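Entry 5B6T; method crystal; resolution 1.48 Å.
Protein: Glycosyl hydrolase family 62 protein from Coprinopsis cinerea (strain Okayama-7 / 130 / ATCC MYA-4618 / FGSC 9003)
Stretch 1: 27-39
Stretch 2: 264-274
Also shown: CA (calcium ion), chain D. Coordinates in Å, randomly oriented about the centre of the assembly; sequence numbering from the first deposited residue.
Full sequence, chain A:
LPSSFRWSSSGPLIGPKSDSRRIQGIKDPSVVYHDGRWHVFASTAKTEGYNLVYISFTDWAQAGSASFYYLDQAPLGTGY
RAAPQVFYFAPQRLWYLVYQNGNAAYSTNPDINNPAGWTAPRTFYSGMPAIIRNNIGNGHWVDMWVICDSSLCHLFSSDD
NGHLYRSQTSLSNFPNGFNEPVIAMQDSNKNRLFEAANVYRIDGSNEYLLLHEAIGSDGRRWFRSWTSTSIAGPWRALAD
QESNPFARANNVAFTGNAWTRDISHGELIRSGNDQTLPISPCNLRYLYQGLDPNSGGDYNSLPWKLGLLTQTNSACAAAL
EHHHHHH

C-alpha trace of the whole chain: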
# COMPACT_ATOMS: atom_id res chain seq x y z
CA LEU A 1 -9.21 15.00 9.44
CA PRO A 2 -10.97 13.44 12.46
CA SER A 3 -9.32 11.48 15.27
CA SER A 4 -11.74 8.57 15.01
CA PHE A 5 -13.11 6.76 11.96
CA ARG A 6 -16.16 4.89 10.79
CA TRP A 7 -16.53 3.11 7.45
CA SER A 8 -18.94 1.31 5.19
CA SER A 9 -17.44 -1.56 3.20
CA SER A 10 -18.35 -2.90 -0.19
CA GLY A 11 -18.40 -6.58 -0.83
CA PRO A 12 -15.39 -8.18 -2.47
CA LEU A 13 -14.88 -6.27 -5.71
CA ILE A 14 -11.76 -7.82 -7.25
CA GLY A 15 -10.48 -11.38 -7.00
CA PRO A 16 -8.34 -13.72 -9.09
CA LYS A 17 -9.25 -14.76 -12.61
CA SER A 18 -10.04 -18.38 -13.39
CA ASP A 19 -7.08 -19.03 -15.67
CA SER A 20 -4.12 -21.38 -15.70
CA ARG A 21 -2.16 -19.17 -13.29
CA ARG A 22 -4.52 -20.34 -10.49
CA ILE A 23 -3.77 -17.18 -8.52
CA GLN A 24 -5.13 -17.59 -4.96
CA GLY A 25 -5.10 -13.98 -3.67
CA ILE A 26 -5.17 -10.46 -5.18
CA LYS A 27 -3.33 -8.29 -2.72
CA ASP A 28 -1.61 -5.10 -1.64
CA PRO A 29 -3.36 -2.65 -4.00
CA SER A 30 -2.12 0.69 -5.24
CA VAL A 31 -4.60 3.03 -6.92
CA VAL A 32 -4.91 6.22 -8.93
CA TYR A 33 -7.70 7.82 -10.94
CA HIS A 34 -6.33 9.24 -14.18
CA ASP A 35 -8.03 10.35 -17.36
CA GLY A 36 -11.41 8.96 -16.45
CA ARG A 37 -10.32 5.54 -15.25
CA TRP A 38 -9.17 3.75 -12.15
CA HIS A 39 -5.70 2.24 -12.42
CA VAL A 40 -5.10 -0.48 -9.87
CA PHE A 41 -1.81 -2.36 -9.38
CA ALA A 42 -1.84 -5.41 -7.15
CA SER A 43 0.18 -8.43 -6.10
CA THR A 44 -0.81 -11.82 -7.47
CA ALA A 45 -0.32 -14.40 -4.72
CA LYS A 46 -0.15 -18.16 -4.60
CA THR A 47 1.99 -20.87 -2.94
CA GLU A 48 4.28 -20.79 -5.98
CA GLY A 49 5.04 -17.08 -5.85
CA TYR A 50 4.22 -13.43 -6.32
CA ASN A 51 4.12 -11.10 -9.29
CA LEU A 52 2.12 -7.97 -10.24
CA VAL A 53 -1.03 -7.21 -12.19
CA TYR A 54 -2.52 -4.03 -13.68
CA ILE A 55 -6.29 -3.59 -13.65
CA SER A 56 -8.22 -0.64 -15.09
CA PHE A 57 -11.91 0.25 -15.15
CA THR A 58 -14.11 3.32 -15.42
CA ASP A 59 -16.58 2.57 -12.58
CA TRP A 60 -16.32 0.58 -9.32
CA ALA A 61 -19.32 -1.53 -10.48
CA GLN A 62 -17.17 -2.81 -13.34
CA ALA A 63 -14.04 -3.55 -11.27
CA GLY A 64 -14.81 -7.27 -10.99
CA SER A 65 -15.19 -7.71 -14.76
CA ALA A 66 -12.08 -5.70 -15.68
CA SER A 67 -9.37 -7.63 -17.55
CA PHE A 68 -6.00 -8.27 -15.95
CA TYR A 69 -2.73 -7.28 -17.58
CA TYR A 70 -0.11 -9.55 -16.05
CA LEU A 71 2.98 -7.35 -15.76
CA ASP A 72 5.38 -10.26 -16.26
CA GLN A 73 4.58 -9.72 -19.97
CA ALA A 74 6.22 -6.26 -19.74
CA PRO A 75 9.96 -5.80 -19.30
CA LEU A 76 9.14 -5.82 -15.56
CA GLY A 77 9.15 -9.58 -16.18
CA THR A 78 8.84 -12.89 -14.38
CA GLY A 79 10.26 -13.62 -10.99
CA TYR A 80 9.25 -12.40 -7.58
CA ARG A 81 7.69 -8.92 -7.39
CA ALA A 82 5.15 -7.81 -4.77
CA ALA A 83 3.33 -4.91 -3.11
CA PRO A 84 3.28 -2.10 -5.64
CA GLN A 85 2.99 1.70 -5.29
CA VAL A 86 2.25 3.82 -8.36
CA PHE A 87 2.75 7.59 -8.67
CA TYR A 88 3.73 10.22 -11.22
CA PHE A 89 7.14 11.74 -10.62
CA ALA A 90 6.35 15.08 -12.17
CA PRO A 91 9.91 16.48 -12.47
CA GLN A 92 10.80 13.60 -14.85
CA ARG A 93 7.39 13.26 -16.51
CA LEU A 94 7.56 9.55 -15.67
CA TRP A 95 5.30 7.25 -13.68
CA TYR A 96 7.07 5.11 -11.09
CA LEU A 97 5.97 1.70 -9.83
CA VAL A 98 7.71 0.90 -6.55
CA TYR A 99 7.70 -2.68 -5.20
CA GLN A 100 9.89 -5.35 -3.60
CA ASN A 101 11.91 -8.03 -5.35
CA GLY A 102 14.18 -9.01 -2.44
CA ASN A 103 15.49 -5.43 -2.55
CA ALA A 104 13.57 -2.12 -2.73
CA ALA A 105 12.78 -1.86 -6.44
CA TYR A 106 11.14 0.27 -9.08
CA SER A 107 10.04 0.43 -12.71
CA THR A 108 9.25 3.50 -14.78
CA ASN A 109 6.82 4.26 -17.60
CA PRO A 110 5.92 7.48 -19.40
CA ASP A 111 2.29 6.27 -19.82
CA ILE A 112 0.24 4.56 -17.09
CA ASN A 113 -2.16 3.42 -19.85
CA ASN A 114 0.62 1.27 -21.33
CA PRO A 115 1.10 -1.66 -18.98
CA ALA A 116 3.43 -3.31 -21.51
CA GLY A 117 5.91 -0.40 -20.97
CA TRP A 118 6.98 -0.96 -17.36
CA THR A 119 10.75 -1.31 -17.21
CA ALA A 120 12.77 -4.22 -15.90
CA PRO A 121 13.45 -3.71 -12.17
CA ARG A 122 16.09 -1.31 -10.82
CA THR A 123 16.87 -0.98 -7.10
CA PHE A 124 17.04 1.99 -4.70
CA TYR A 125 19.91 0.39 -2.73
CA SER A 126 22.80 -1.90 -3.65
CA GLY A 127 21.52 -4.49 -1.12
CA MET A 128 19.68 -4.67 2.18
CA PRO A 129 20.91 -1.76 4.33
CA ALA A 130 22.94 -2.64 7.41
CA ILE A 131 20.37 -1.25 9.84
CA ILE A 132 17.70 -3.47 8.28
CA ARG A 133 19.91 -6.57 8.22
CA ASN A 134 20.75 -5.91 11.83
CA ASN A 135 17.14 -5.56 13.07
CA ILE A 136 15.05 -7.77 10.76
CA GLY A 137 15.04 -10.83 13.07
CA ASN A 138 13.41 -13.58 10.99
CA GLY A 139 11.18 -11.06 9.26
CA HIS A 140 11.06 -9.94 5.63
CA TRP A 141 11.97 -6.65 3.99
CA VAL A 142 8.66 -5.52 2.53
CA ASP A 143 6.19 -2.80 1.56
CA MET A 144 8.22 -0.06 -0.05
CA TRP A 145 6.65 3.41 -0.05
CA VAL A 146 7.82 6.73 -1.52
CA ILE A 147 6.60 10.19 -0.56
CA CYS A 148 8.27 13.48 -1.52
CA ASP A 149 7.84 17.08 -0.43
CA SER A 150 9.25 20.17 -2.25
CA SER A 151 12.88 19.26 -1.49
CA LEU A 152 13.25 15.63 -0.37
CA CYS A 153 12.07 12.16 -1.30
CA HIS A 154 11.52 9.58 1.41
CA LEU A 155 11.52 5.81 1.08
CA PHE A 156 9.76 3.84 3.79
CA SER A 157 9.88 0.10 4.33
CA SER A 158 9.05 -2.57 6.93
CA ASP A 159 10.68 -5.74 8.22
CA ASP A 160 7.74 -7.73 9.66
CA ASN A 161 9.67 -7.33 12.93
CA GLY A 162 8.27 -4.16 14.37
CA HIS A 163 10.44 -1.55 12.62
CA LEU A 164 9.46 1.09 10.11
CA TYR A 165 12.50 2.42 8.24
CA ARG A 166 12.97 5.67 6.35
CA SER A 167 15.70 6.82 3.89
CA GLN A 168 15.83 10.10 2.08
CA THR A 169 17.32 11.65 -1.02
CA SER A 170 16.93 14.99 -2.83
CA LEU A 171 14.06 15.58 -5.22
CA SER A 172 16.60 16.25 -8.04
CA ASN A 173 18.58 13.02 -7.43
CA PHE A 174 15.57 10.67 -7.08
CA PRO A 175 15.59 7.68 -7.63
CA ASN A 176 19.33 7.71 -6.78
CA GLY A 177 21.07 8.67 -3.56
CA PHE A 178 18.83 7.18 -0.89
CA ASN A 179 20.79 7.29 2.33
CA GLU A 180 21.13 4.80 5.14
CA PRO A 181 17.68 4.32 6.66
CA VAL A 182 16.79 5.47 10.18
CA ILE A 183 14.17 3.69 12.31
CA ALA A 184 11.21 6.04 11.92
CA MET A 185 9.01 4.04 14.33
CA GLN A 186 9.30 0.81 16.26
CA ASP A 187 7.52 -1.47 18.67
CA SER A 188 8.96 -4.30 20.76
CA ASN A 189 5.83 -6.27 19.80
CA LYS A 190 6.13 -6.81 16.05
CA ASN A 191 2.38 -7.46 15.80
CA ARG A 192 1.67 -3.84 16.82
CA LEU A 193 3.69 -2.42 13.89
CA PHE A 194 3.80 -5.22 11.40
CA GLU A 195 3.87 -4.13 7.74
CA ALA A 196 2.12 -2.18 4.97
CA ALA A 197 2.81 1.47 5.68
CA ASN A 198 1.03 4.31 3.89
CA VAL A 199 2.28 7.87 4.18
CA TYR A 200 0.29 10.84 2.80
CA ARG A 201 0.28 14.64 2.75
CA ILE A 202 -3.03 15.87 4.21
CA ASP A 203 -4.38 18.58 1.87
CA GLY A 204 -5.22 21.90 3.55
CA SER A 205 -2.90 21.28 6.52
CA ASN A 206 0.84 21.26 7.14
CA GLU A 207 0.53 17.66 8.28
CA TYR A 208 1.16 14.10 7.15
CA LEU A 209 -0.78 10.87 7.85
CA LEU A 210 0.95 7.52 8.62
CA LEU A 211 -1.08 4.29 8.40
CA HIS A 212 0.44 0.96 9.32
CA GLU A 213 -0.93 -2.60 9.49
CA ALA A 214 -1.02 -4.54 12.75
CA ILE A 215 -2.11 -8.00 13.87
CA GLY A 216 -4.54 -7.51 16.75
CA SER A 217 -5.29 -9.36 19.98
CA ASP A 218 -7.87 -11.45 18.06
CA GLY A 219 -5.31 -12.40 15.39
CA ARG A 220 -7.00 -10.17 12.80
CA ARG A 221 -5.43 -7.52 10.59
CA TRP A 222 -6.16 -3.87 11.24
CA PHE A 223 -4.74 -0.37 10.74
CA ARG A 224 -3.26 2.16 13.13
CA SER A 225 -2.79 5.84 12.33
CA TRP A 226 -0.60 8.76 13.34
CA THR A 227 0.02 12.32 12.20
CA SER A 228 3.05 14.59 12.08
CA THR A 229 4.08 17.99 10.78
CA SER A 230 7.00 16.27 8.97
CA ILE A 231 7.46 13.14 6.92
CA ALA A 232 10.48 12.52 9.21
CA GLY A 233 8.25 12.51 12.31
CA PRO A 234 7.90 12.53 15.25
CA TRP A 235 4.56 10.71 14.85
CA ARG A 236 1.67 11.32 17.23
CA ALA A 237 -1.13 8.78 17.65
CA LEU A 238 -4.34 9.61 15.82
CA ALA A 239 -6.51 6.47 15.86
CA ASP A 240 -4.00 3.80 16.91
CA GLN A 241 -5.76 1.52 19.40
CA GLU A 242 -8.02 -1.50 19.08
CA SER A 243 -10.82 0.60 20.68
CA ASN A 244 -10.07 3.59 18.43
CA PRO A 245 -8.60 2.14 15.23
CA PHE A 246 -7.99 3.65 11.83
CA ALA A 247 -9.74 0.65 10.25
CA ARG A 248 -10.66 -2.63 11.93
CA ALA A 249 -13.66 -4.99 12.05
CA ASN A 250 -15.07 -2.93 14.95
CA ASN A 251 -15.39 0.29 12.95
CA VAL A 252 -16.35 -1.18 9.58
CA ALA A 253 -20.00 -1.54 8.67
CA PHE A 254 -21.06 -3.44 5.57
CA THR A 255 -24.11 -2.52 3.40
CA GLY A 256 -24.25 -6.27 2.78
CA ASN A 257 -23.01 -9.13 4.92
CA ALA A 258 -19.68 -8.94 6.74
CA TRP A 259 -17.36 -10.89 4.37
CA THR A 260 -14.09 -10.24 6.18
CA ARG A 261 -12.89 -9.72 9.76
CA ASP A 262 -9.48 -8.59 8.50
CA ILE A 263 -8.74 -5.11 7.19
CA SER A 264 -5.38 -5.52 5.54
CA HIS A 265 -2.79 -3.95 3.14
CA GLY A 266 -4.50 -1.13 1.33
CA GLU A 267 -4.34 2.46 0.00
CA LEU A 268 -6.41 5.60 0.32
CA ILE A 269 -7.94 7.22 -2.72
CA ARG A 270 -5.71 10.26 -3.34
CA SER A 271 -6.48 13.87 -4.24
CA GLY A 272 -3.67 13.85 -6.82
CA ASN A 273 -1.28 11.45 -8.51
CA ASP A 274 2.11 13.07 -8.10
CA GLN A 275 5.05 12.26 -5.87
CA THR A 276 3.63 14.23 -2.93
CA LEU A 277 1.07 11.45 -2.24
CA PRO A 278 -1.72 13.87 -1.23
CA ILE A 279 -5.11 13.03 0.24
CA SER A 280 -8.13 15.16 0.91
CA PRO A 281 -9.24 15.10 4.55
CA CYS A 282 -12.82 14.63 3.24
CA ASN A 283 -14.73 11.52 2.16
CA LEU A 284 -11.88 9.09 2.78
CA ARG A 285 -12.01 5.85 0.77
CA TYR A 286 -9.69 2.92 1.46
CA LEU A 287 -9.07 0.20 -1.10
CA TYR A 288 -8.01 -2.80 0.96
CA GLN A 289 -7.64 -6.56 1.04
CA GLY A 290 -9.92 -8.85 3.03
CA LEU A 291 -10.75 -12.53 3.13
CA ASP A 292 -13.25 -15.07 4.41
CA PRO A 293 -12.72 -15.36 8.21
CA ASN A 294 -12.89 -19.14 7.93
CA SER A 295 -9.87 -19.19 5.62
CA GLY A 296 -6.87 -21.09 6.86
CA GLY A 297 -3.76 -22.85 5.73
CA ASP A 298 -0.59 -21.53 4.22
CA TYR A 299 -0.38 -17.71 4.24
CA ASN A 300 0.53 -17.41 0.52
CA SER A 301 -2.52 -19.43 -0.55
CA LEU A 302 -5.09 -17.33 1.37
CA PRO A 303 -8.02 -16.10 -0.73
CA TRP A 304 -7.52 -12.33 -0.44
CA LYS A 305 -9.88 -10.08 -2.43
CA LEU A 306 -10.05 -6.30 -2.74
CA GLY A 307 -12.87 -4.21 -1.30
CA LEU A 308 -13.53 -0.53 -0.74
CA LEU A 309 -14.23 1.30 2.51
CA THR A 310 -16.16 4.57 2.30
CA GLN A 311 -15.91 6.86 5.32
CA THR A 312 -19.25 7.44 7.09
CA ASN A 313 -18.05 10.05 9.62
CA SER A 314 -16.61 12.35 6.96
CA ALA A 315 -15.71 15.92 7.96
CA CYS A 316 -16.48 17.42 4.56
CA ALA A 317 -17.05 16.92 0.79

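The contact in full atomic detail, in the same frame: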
# COMPACT_ATOMS: atom_id res chain seq x y z
N LYS A 27 -3.83 -8.85 -3.96
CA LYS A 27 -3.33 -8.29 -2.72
C LYS A 27 -2.68 -6.91 -2.89
O LYS A 27 -2.31 -6.50 -3.98
CB LYS A 27 -2.28 -9.23 -2.13
CG LYS A 27 -2.82 -10.60 -1.74
CD LYS A 27 -1.78 -11.38 -0.96
CE LYS A 27 -1.60 -10.84 0.44
NZ LYS A 27 -0.42 -11.45 1.10
N ASP A 28 -2.53 -6.22 -1.77
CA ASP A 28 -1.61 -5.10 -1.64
C ASP A 28 -1.83 -3.98 -2.68
O ASP A 28 -0.87 -3.53 -3.31
CB ASP A 28 -0.16 -5.60 -1.75
CG ASP A 28 0.13 -6.87 -0.99
OD1 ASP A 28 -0.39 -7.02 0.12
OD2 ASP A 28 0.91 -7.71 -1.54
N PRO A 29 -3.08 -3.51 -2.86
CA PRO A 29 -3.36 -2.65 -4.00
C PRO A 29 -2.77 -1.26 -3.90
O PRO A 29 -2.73 -0.66 -2.82
CB PRO A 29 -4.90 -2.55 -4.00
CG PRO A 29 -5.28 -2.80 -2.58
CD PRO A 29 -4.31 -3.82 -2.10
N SER A 30 -2.40 -0.71 -5.07
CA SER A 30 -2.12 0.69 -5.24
C SER A 30 -3.10 1.25 -6.28
O SER A 30 -3.45 0.57 -7.23
CB SER A 30 -0.69 0.88 -5.74
OG SER A 30 -0.32 2.25 -5.69
N VAL A 31 -3.53 2.50 -6.09
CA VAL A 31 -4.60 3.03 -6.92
C VAL A 31 -4.51 4.52 -7.20
O VAL A 31 -4.29 5.33 -6.31
CB VAL A 31 -5.98 2.69 -6.33
CG1 VAL A 31 -6.12 3.17 -4.89
CG2 VAL A 31 -7.11 3.18 -7.21
N VAL A 32 -4.73 4.84 -8.48
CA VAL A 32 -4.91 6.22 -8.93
C VAL A 32 -6.05 6.30 -9.94
O VAL A 32 -6.32 5.35 -10.68
CB VAL A 32 -3.63 6.83 -9.56
CG1 VAL A 32 -2.53 6.97 -8.52
CG2 VAL A 32 -3.12 6.04 -10.76
N TYR A 33 -6.70 7.47 -9.93
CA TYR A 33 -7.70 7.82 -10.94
C TYR A 33 -7.06 8.80 -11.90
O TYR A 33 -6.55 9.84 -11.48
CB TYR A 33 -8.92 8.45 -10.30
CG TYR A 33 -10.11 8.58 -11.25
CD1 TYR A 33 -10.88 7.48 -11.56
CD2 TYR A 33 -10.46 9.81 -11.81
CE1 TYR A 33 -11.98 7.59 -12.40
CE2 TYR A 33 -11.53 9.92 -12.67
CZ TYR A 33 -12.30 8.82 -12.95
OH TYR A 33 -13.41 8.95 -13.78
N HIS A 34 -7.03 8.44 -13.18
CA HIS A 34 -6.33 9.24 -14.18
C HIS A 34 -7.05 9.12 -15.50
O HIS A 34 -7.37 8.00 -15.96
CB HIS A 34 -4.88 8.77 -14.32
CG HIS A 34 -4.14 9.37 -15.48
ND1 HIS A 34 -3.66 10.65 -15.45
CD2 HIS A 34 -3.82 8.87 -16.69
CE1 HIS A 34 -3.04 10.92 -16.58
NE2 HIS A 34 -3.14 9.86 -17.36
N ASP A 35 -7.30 10.28 -16.10
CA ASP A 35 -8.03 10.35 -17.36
C ASP A 35 -9.25 9.45 -17.43
O ASP A 35 -9.41 8.65 -18.34
CB ASP A 35 -7.06 10.11 -18.50
CG ASP A 35 -6.17 11.31 -18.74
OD1 ASP A 35 -6.43 12.38 -18.12
OD2 ASP A 35 -5.23 11.20 -19.55
N GLY A 36 -10.12 9.59 -16.44
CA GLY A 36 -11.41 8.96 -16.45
C GLY A 36 -11.49 7.50 -16.09
O GLY A 36 -12.53 6.87 -16.27
N ARG A 37 -10.38 6.94 -15.61
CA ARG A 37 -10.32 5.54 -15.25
C ARG A 37 -9.56 5.33 -13.96
O ARG A 37 -8.63 6.09 -13.64
CB ARG A 37 -9.60 4.71 -16.34
CG ARG A 37 -10.18 4.75 -17.73
CD ARG A 37 -9.34 3.90 -18.67
NE ARG A 37 -9.52 2.47 -18.46
CZ ARG A 37 -10.60 1.77 -18.83
NH1 ARG A 37 -11.62 2.36 -19.43
NH2 ARG A 37 -10.65 0.47 -18.60
N TRP A 38 -9.95 4.28 -13.26
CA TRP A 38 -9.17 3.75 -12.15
C TRP A 38 -8.05 2.89 -12.70
O TRP A 38 -8.25 2.10 -13.63
CB TRP A 38 -10.07 2.90 -11.24
CG TRP A 38 -11.10 3.77 -10.58
CD1 TRP A 38 -12.41 3.91 -10.92
CD2 TRP A 38 -10.86 4.66 -9.48
NE1 TRP A 38 -13.02 4.83 -10.07
CE2 TRP A 38 -12.08 5.31 -9.19
CE3 TRP A 38 -9.72 4.99 -8.74
CZ2 TRP A 38 -12.19 6.27 -8.18
CZ3 TRP A 38 -9.85 5.94 -7.72
CH2 TRP A 38 -11.07 6.56 -7.46
N HIS A 39 -6.88 3.03 -12.08
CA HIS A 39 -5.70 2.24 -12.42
C HIS A 39 -5.27 1.57 -11.13
O HIS A 39 -4.80 2.24 -10.21
CB HIS A 39 -4.59 3.12 -12.98
CG HIS A 39 -5.02 3.93 -14.14
ND1 HIS A 39 -4.87 3.53 -15.45
CD2 HIS A 39 -5.69 5.11 -14.20
CE1 HIS A 39 -5.39 4.43 -16.26
NE2 HIS A 39 -5.92 5.39 -15.52
N SER A 264 -6.80 -5.34 5.80
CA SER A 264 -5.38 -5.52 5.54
C SER A 264 -4.90 -4.72 4.30
O SER A 264 -5.72 -4.15 3.57
CB SER A 264 -5.11 -7.04 5.48
OG SER A 264 -3.77 -7.41 5.20
N HIS A 265 -3.56 -4.69 4.14
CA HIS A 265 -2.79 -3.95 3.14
C HIS A 265 -3.58 -3.25 2.07
O HIS A 265 -4.09 -3.88 1.16
CB HIS A 265 -1.77 -4.89 2.49
CG HIS A 265 -0.69 -4.16 1.79
ND1 HIS A 265 0.64 -4.55 1.81
CD2 HIS A 265 -0.72 -3.00 1.08
CE1 HIS A 265 1.36 -3.68 1.13
NE2 HIS A 265 0.56 -2.74 0.66
N GLY A 266 -3.71 -1.93 2.22
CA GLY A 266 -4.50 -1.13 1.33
C GLY A 266 -3.89 0.22 0.96
O GLY A 266 -2.69 0.47 1.16
N GLU A 267 -4.73 1.09 0.39
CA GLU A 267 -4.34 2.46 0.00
C GLU A 267 -5.56 3.34 0.01
O GLU A 267 -6.67 2.88 -0.38
CB GLU A 267 -3.70 2.52 -1.40
CG GLU A 267 -2.17 2.65 -1.38
CD GLU A 267 -1.55 2.90 -2.72
OE1 GLU A 267 -2.17 3.61 -3.54
OE2 GLU A 267 -0.43 2.37 -2.99
N LEU A 268 -5.36 4.60 0.40
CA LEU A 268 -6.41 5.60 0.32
C LEU A 268 -6.54 6.14 -1.10
O LEU A 268 -5.55 6.26 -1.85
CB LEU A 268 -6.16 6.79 1.26
CG LEU A 268 -6.42 6.60 2.77
CD1 LEU A 268 -5.89 7.81 3.55
CD2 LEU A 268 -7.91 6.43 3.06
N ILE A 269 -7.75 6.48 -1.48
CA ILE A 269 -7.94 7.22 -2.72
C ILE A 269 -7.34 8.62 -2.54
O ILE A 269 -7.63 9.32 -1.54
CB ILE A 269 -9.43 7.31 -3.12
CG1 ILE A 269 -10.07 5.93 -3.40
CG2 ILE A 269 -9.62 8.22 -4.30
CD1 ILE A 269 -9.23 4.90 -4.10
N ARG A 270 -6.48 9.03 -3.47
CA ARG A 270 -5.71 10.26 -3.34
C ARG A 270 -6.42 11.46 -3.96
O ARG A 270 -7.35 11.30 -4.71
CB ARG A 270 -4.35 10.08 -4.02
CG ARG A 270 -3.60 8.81 -3.61
CD ARG A 270 -2.27 8.73 -4.34
NE ARG A 270 -1.80 7.36 -4.30
CZ ARG A 270 -0.90 6.87 -5.13
NH1 ARG A 270 -0.28 7.65 -5.99
NH2 ARG A 270 -0.62 5.58 -5.07
N SER A 271 -5.96 12.66 -3.62
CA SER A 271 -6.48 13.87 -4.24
C SER A 271 -5.65 14.27 -5.45
O SER A 271 -6.04 15.19 -6.19
CB SER A 271 -6.47 15.01 -3.23
OG SER A 271 -5.18 15.18 -2.71
N GLY A 272 -4.54 13.57 -5.69
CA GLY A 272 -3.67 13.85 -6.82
C GLY A 272 -2.67 12.73 -6.96
O GLY A 272 -2.45 11.99 -6.00
N ASN A 273 -2.05 12.63 -8.14
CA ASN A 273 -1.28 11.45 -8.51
C ASN A 273 0.22 11.62 -8.48
O ASN A 273 0.91 10.66 -8.81
CB ASN A 273 -1.73 10.95 -9.89
CG ASN A 273 -3.19 10.54 -9.87
OD1 ASN A 273 -3.69 10.13 -8.82
ND2 ASN A 273 -3.89 10.68 -11.00
N ASP A 274 0.69 12.80 -8.08
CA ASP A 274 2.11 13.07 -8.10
C ASP A 274 2.87 12.53 -6.90
O ASP A 274 2.31 11.84 -6.04
CB ASP A 274 2.42 14.55 -8.41
CG ASP A 274 2.28 15.47 -7.23
OD1 ASP A 274 2.09 15.01 -6.10
OD2 ASP A 274 2.36 16.72 -7.45
CA CA D . 1.06 -0.97 -0.45
O HOH W 1 1.19 -2.17 -2.25
O HOH W 2 -6.14 7.37 -5.76
O HOH W 3 -6.00 9.36 -7.82
O HOH W 4 -3.00 12.15 -13.34
O HOH W 5 0.76 0.14 1.36
O HOH W 6 1.46 0.67 -1.67
O HOH W 7 3.07 -1.15 -0.05
O HOH W 8 -0.99 -0.65 -0.75

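What fastens the two strands to each other at the middle of the contact? Strand 29-34 and strand 266-268 run in nearly the same direction, 21° apart, yet the direct hydrogen bonds between the stretches all use side chains. Glu267 supplies two of them. Its CA-to-CB bond points toward the other stretch, and chi2 is t, so the side chain extends away from its own backbone, bringing the carboxylate to Ser30 and Val31. Ser30 OG donates to Glu267 OE2 at 2.7 Å, and the backbone Val31 N donates to Glu267 OE1 at 3.1 Å. A carboxylate suits this place because its two oxygens can receive a hydroxyl and an amide from consecutive residues. Its charge is balanced within its own stretch: Arg270 NH2 forms a salt bridge with Glu267 OE1 at 2.9 Å, in a setting where Glu267 itself is buried.

How is the far end of strand 29-34 held? The CA-to-CB bond of Asn273, on a loop, points toward the first stretch, and ND2 donates to the backbone Tyr33 O at 2.8 Å. The amide carries both a donor and an acceptor, and two waters extend its reach. Water 3 accepts from Tyr33 N at 2.9 Å and donates to Asn273 OD1 at 2.6 Å, so the side chain serves both backbone polar groups of Tyr33, one directly and one through water. Water 4 lies 2.7 Å from His34 ND1 and accepts from Asn273 ND2 at 2.9 Å. The Tyr33 side chain itself takes little part, its end leading away. Further back, water 2 joins the two backbones, donating to Val31 O at 2.8 Å and accepting from Arg270 N at 2.8 Å.

What happens at the other end, beside the calcium ion? His265 binds the ion through NE2, 2.1 Å from the calcium ion, and the remaining ligands are five waters. Asp28 lies over a face of the imidazole, with its CB 3.6 Å from the ring centroid and almost on the ring normal, a CH-pi contact. Although Asp28 OD1 is 3.2 Å from His265 ND1, the angle is too poor for a hydrogen bond. The first stretch also meets the metal's shell through water 1, which donates to Asp28 O at 2.7 Å, while water 6, another ligand of the ion, lies 2.9 Å from Glu267 OE2. Alongside, Pro29 CD packs 3.3 Å from His265 O.

How do the side chains pack around these bonds? Ile269 starts sideways, but the end of its side chain comes nearer, placing CD1 3.6 Å from Val31 CG1 and 3.8 Å from Trp38 CZ3. The branched aliphatic chain thus touches both a valine and a broad indole. The CA-to-CB bond of Val32 points toward the second stretch, and its CG1 lies over one face of the Arg270 guanidinium, 3.5 Å from NH1, and 3.4 Å from Asn273 OD1. Together the two stretches bury 630 Å², counting both sides.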